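Local coordinates for protein response regulator (Colwellia psychrerythraea, PDB 3EQZ) that belongs to the response regulators of bacterial signalling and consists largely of a CheY-like receiver domain, at residues Thr93-Ser97 with Cys98-Val102; Arg37-Thr41 with Leu42-Lys46. One frame throughout, in Å; residues are numbered along the deposited sequence.

Overall arrangement
Both contacts are local turns in the CheY-like receiver fold, a five-stranded parallel sheet flanked by helices. Contact 1 closes helix 87-97 and leads straight into strand 101-107, an outermost strand of the sheet within this chain; it is partly buried and also packs against a second subunit. Contact 2 lies on helix 36-39 and the loop that follows it before strand 49-53; it is a surface contact that no other chain of the assembly touches. Main-chain bonds dominate the first, backed by alanine, leucine and valine, whereas in the second a single main-chain bond between the segments accompanies a phenylalanine ring and two leucines. Their centres lie about 17 Å apart, but helix 60-70 receives side chains from both, and each has a water bridging two carbonyls.

Contact 1 (Thr93-Ser97 with Cys98-Val102); sequences TLALS and CGLNV
Gly-99, at positive phi (88°), turns the chain off the end of the helix and back over Ala-95 and Leu-96. Its N donates to Leu-96 O at 3.0 Å, coming from above the carbonyl plane, while Leu-100 N reaches Ala-95 O at 2.9 Å on a straighter approach to the carbonyl. These two nested bonds make a Schellman motif with Gly-99 as C-prime. Just before it, Cys-98 N keeps a helical bond to Leu-94 O (3.1 Å) and adds a weak one to Ala-95 O. The motif makes the turn from helix 87-97 into strand 101-107, the last step of a beta-alpha-beta unit. Beside these main-chain bonds the side chains close up: Ala-95 CB meets Val-102 CG2 at 3.6 Å, and Leu-96 CD2 comes to 3.9 Å from Val-102 CB, the two side chains crossing at about a right angle. Val-102 has CG1 anti to its own N (chi1 -178°), which puts CG2 beside that N and facing the helix. A water donates to both Leu-96 O (2.8 Å) and Leu-100 O, spanning the turn. Ala-95 and Leu-100 also rest on Ile-65 of helix 60-70, while Leu-94 packs on Leu-94 of the second subunit.

Contact 2 (Arg37-Thr41 with Leu42-Lys46); sequences RAFLT and LSLNK
Phe-39 meets two leucines from the segment that follows it, and this is the close-packed half of the contact. Leu-44 CD1 approaches ring atom CZ at 3.8 Å and Leu-42 CD1 approaches CD1 of the ring at 4.1 Å, both obliquely, with each leucine side chain crossing Phe-39 at about a right angle. With CG anti to the backbone N (chi1 164°), the ring extends toward Leu-42 and Leu-44. The backbone here makes a type I beta turn from Phe-39 to Leu-42, closed by Leu-42 N to Phe-39 O at 3.1 Å, with the donor above the carbonyl plane. A water donates to Phe-39 O and to Leu-42 O, 2.8 Å from the latter, and sits over one face of the ring near its rim. The Thr-41 side is looser and exposed: no side chain of 42-46 packs closely on it, and its OG1 turns back to Ala-38 O at 2.8 Å, in the carbonyl plane. That oxygen also accepts from Thr-41 N, so one threonine grips it twice. On the inner side Phe-39 and Leu-44 both reach Phe-7 of strand 6-9 and Ile-50 of strand 49-53, and helix 60-70 meets them through Val-64 and Leu-68 respectively.

Contact 1 (Thr93-Ser97 with Cys98-Val102)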
loop_
_atom_site.group_PDB
_atom_site.type_symbol
_atom_site.label_atom_id
_atom_site.label_comp_id
_atom_site.label_asym_id
_atom_site.label_seq_id
_atom_site.Cartn_x
_atom_site.Cartn_y
_atom_site.Cartn_z
ATOM N N THR B 93 8.064 4.015 -2.060
ATOM C CA THR B 93 7.345 4.052 -3.350
ATOM C C THR B 93 7.321 5.459 -3.925
ATOM O O THR B 93 7.518 5.677 -5.143
ATOM C CB THR B 93 5.885 3.579 -3.160
ATOM O OG1 THR B 93 5.901 2.233 -2.643
ATOM C CG2 THR B 93 5.078 3.637 -4.510
ATOM N N LEU B 94 7.024 6.430 -3.055
ATOM C CA LEU B 94 7.035 7.836 -3.510
ATOM C C LEU B 94 8.409 8.189 -4.055
ATOM O O LEU B 94 8.528 8.713 -5.147
ATOM C CB LEU B 94 6.670 8.745 -2.350
ATOM C CG LEU B 94 6.549 10.250 -2.599
ATOM C CD1 LEU B 94 5.538 10.619 -3.751
ATOM C CD2 LEU B 94 6.193 11.016 -1.322
ATOM N N ALA B 95 9.465 7.880 -3.299
ATOM C CA ALA B 95 10.831 8.274 -3.685
ATOM C C ALA B 95 11.314 7.611 -4.965
ATOM O O ALA B 95 11.923 8.281 -5.850
ATOM C CB ALA B 95 11.847 7.987 -2.533
ATOM N N LEU B 96 11.082 6.301 -5.080
ATOM C CA LEU B 96 11.385 5.611 -6.348
ATOM C C LEU B 96 10.595 6.199 -7.518
ATOM O O LEU B 96 11.104 6.357 -8.626
ATOM C CB LEU B 96 11.021 4.137 -6.240
ATOM C CG LEU B 96 11.868 3.341 -5.253
ATOM C CD1 LEU B 96 11.231 1.922 -5.019
ATOM C CD2 LEU B 96 13.245 3.277 -5.879
ATOM N N SER B 97 9.331 6.492 -7.287
ATOM C CA SER B 97 8.563 7.095 -8.346
ATOM C C SER B 97 9.085 8.455 -8.830
ATOM O O SER B 97 8.898 8.826 -9.998
ATOM C CB SER B 97 7.149 7.301 -7.882
ATOM O OG SER B 97 6.474 7.785 -9.003
ATOM N N CYS B 98 9.703 9.215 -7.932
ATOM C CA CYS B 98 10.203 10.527 -8.300
ATOM C C CYS B 98 11.578 10.410 -8.894
ATOM O O CYS B 98 12.250 11.416 -9.092
ATOM C CB CYS B 98 10.289 11.426 -7.087
ATOM S SG CYS B 98 8.725 11.728 -6.374
ATOM N N GLY B 99 12.022 9.184 -9.139
ATOM C CA GLY B 99 13.305 8.993 -9.785
ATOM C C GLY B 99 14.495 8.922 -8.851
ATOM O O GLY B 99 15.642 8.990 -9.314
ATOM N N LEU B 100 14.251 8.744 -7.553
ATOM C CA LEU B 100 15.358 8.644 -6.580
ATOM C C LEU B 100 15.916 7.216 -6.446
ATOM O O LEU B 100 15.163 6.285 -6.514
ATOM C CB LEU B 100 14.928 9.187 -5.195
ATOM C CG LEU B 100 14.665 10.683 -5.226
ATOM C CD1 LEU B 100 14.191 11.170 -3.877
ATOM C CD2 LEU B 100 15.939 11.463 -5.656
ATOM N N ASN B 101 17.230 7.065 -6.236
ATOM C CA ASN B 101 17.835 5.733 -6.062
ATOM C C ASN B 101 17.810 5.216 -4.578
ATOM O O ASN B 101 18.804 5.320 -3.850
ATOM C CB ASN B 101 19.257 5.707 -6.652
ATOM C CG ASN B 101 19.964 4.316 -6.516
ATOM O OD1 ASN B 101 21.224 4.214 -6.450
ATOM N ND2 ASN B 101 19.170 3.265 -6.495
ATOM N N VAL B 102 16.652 4.686 -4.165
ATOM C CA VAL B 102 16.492 4.107 -2.841
ATOM C C VAL B 102 17.107 2.714 -2.849
ATOM O O VAL B 102 16.663 1.840 -3.602
ATOM C CB VAL B 102 15.019 3.985 -2.445
ATOM C CG1 VAL B 102 14.880 3.416 -1.016
ATOM C CG2 VAL B 102 14.309 5.344 -2.572
HETATM O O HOH W 1 13.747 5.436 -9.016
#

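Contact 2 (Arg37-Thr41 with Leu42-Lys46)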
loop_
_atom_site.group_PDB
_atom_site.type_symbol
_atom_site.label_atom_id
_atom_site.label_comp_id
_atom_site.label_asym_id
_atom_site.label_seq_id
_atom_site.Cartn_x
_atom_site.Cartn_y
_atom_site.Cartn_z
ATOM N N ARG B 37 16.979 21.209 7.023
ATOM C CA ARG B 37 17.144 22.303 6.067
ATOM C C ARG B 37 18.578 22.691 5.824
ATOM O O ARG B 37 18.919 23.213 4.797
ATOM C CB ARG B 37 16.401 23.536 6.512
ATOM C CG ARG B 37 16.687 24.621 5.523
ATOM C CD ARG B 37 15.874 25.830 5.780
ATOM N NE ARG B 37 16.160 26.774 4.712
ATOM C CZ ARG B 37 16.866 26.479 3.624
ATOM N NH1 ARG B 37 17.352 25.239 3.444
ATOM N NH2 ARG B 37 17.077 27.431 2.715
ATOM N N ALA B 38 19.438 22.442 6.793
ATOM C CA ALA B 38 20.838 22.730 6.580
ATOM C C ALA B 38 21.393 21.695 5.620
ATOM O O ALA B 38 22.229 21.989 4.740
ATOM C CB ALA B 38 21.605 22.682 7.932
ATOM N N PHE B 39 20.938 20.457 5.795
ATOM C CA PHE B 39 21.384 19.404 4.896
ATOM C C PHE B 39 20.995 19.738 3.468
ATOM O O PHE B 39 21.735 19.455 2.531
ATOM C CB PHE B 39 20.794 18.059 5.299
ATOM C CG PHE B 39 20.903 17.015 4.215
ATOM C CD1 PHE B 39 22.109 16.363 3.979
ATOM C CD2 PHE B 39 19.797 16.658 3.475
ATOM C CE1 PHE B 39 22.221 15.388 2.991
ATOM C CE2 PHE B 39 19.881 15.702 2.497
ATOM C CZ PHE B 39 21.102 15.058 2.259
ATOM N N LEU B 40 19.850 20.374 3.304
ATOM C CA LEU B 40 19.323 20.644 1.954
ATOM C C LEU B 40 20.085 21.717 1.176
ATOM O O LEU B 40 19.807 21.954 0.008
ATOM C CB LEU B 40 17.835 20.983 2.020
ATOM C CG LEU B 40 16.914 19.801 2.363
ATOM C CD1 LEU B 40 15.452 20.181 2.332
ATOM C CD2 LEU B 40 17.202 18.632 1.404
ATOM N N THR B 41 21.056 22.361 1.802
ATOM C CA THR B 41 21.836 23.375 1.089
ATOM C C THR B 41 22.949 22.679 0.333
ATOM O O THR B 41 23.549 23.257 -0.588
ATOM C CB THR B 41 22.466 24.425 2.070
ATOM O OG1 THR B 41 23.368 23.772 2.976
ATOM C CG2 THR B 41 21.373 25.150 2.887
ATOM N N LEU B 42 23.217 21.422 0.707
ATOM C CA LEU B 42 24.332 20.667 0.108
ATOM C C LEU B 42 23.990 20.160 -1.274
ATOM O O LEU B 42 22.838 19.858 -1.562
ATOM C CB LEU B 42 24.709 19.465 0.973
ATOM C CG LEU B 42 25.239 19.758 2.366
ATOM C CD1 LEU B 42 25.557 18.480 3.072
ATOM C CD2 LEU B 42 26.467 20.638 2.213
ATOM N N SER B 43 24.988 20.054 -2.142
ATOM C CA SER B 43 24.730 19.408 -3.445
ATOM C C SER B 43 25.491 18.067 -3.472
ATOM O O SER B 43 26.665 17.983 -3.157
ATOM C CB SER B 43 25.058 20.318 -4.663
ATOM O OG SER B 43 24.062 21.339 -4.898
ATOM N N LEU B 44 24.782 17.010 -3.797
ATOM C CA LEU B 44 25.307 15.700 -3.574
ATOM C C LEU B 44 25.786 15.017 -4.845
ATOM O O LEU B 44 25.343 15.347 -5.934
ATOM C CB LEU B 44 24.217 14.885 -2.894
ATOM C CG LEU B 44 23.690 15.699 -1.717
ATOM C CD1 LEU B 44 22.327 15.194 -1.293
ATOM C CD2 LEU B 44 24.705 15.697 -0.564
ATOM N N ASN B 45 26.683 14.051 -4.688
ATOM C CA ASN B 45 27.200 13.342 -5.833
ATOM C C ASN B 45 26.638 11.930 -5.937
ATOM O O ASN B 45 26.054 11.398 -5.015
ATOM C CB ASN B 45 28.740 13.287 -5.801
ATOM C CG ASN B 45 29.357 14.600 -5.387
ATOM O OD1 ASN B 45 29.066 15.648 -5.986
ATOM N ND2 ASN B 45 30.192 14.563 -4.322
ATOM N N LYS B 46 26.866 11.332 -7.086
ATOM C CA LYS B 46 26.427 10.013 -7.375
ATOM C C LYS B 46 26.957 9.043 -6.335
ATOM O O LYS B 46 26.270 8.098 -5.989
ATOM C CB LYS B 46 26.857 9.646 -8.796
ATOM C CG LYS B 46 26.098 8.536 -9.413
ATOM C CD LYS B 46 26.627 8.294 -10.815
ATOM C CE LYS B 46 26.125 9.377 -11.761
ATOM N NZ LYS B 46 26.352 9.142 -13.259
HETATM O O HOH W 2 21.092 18.161 -0.084
#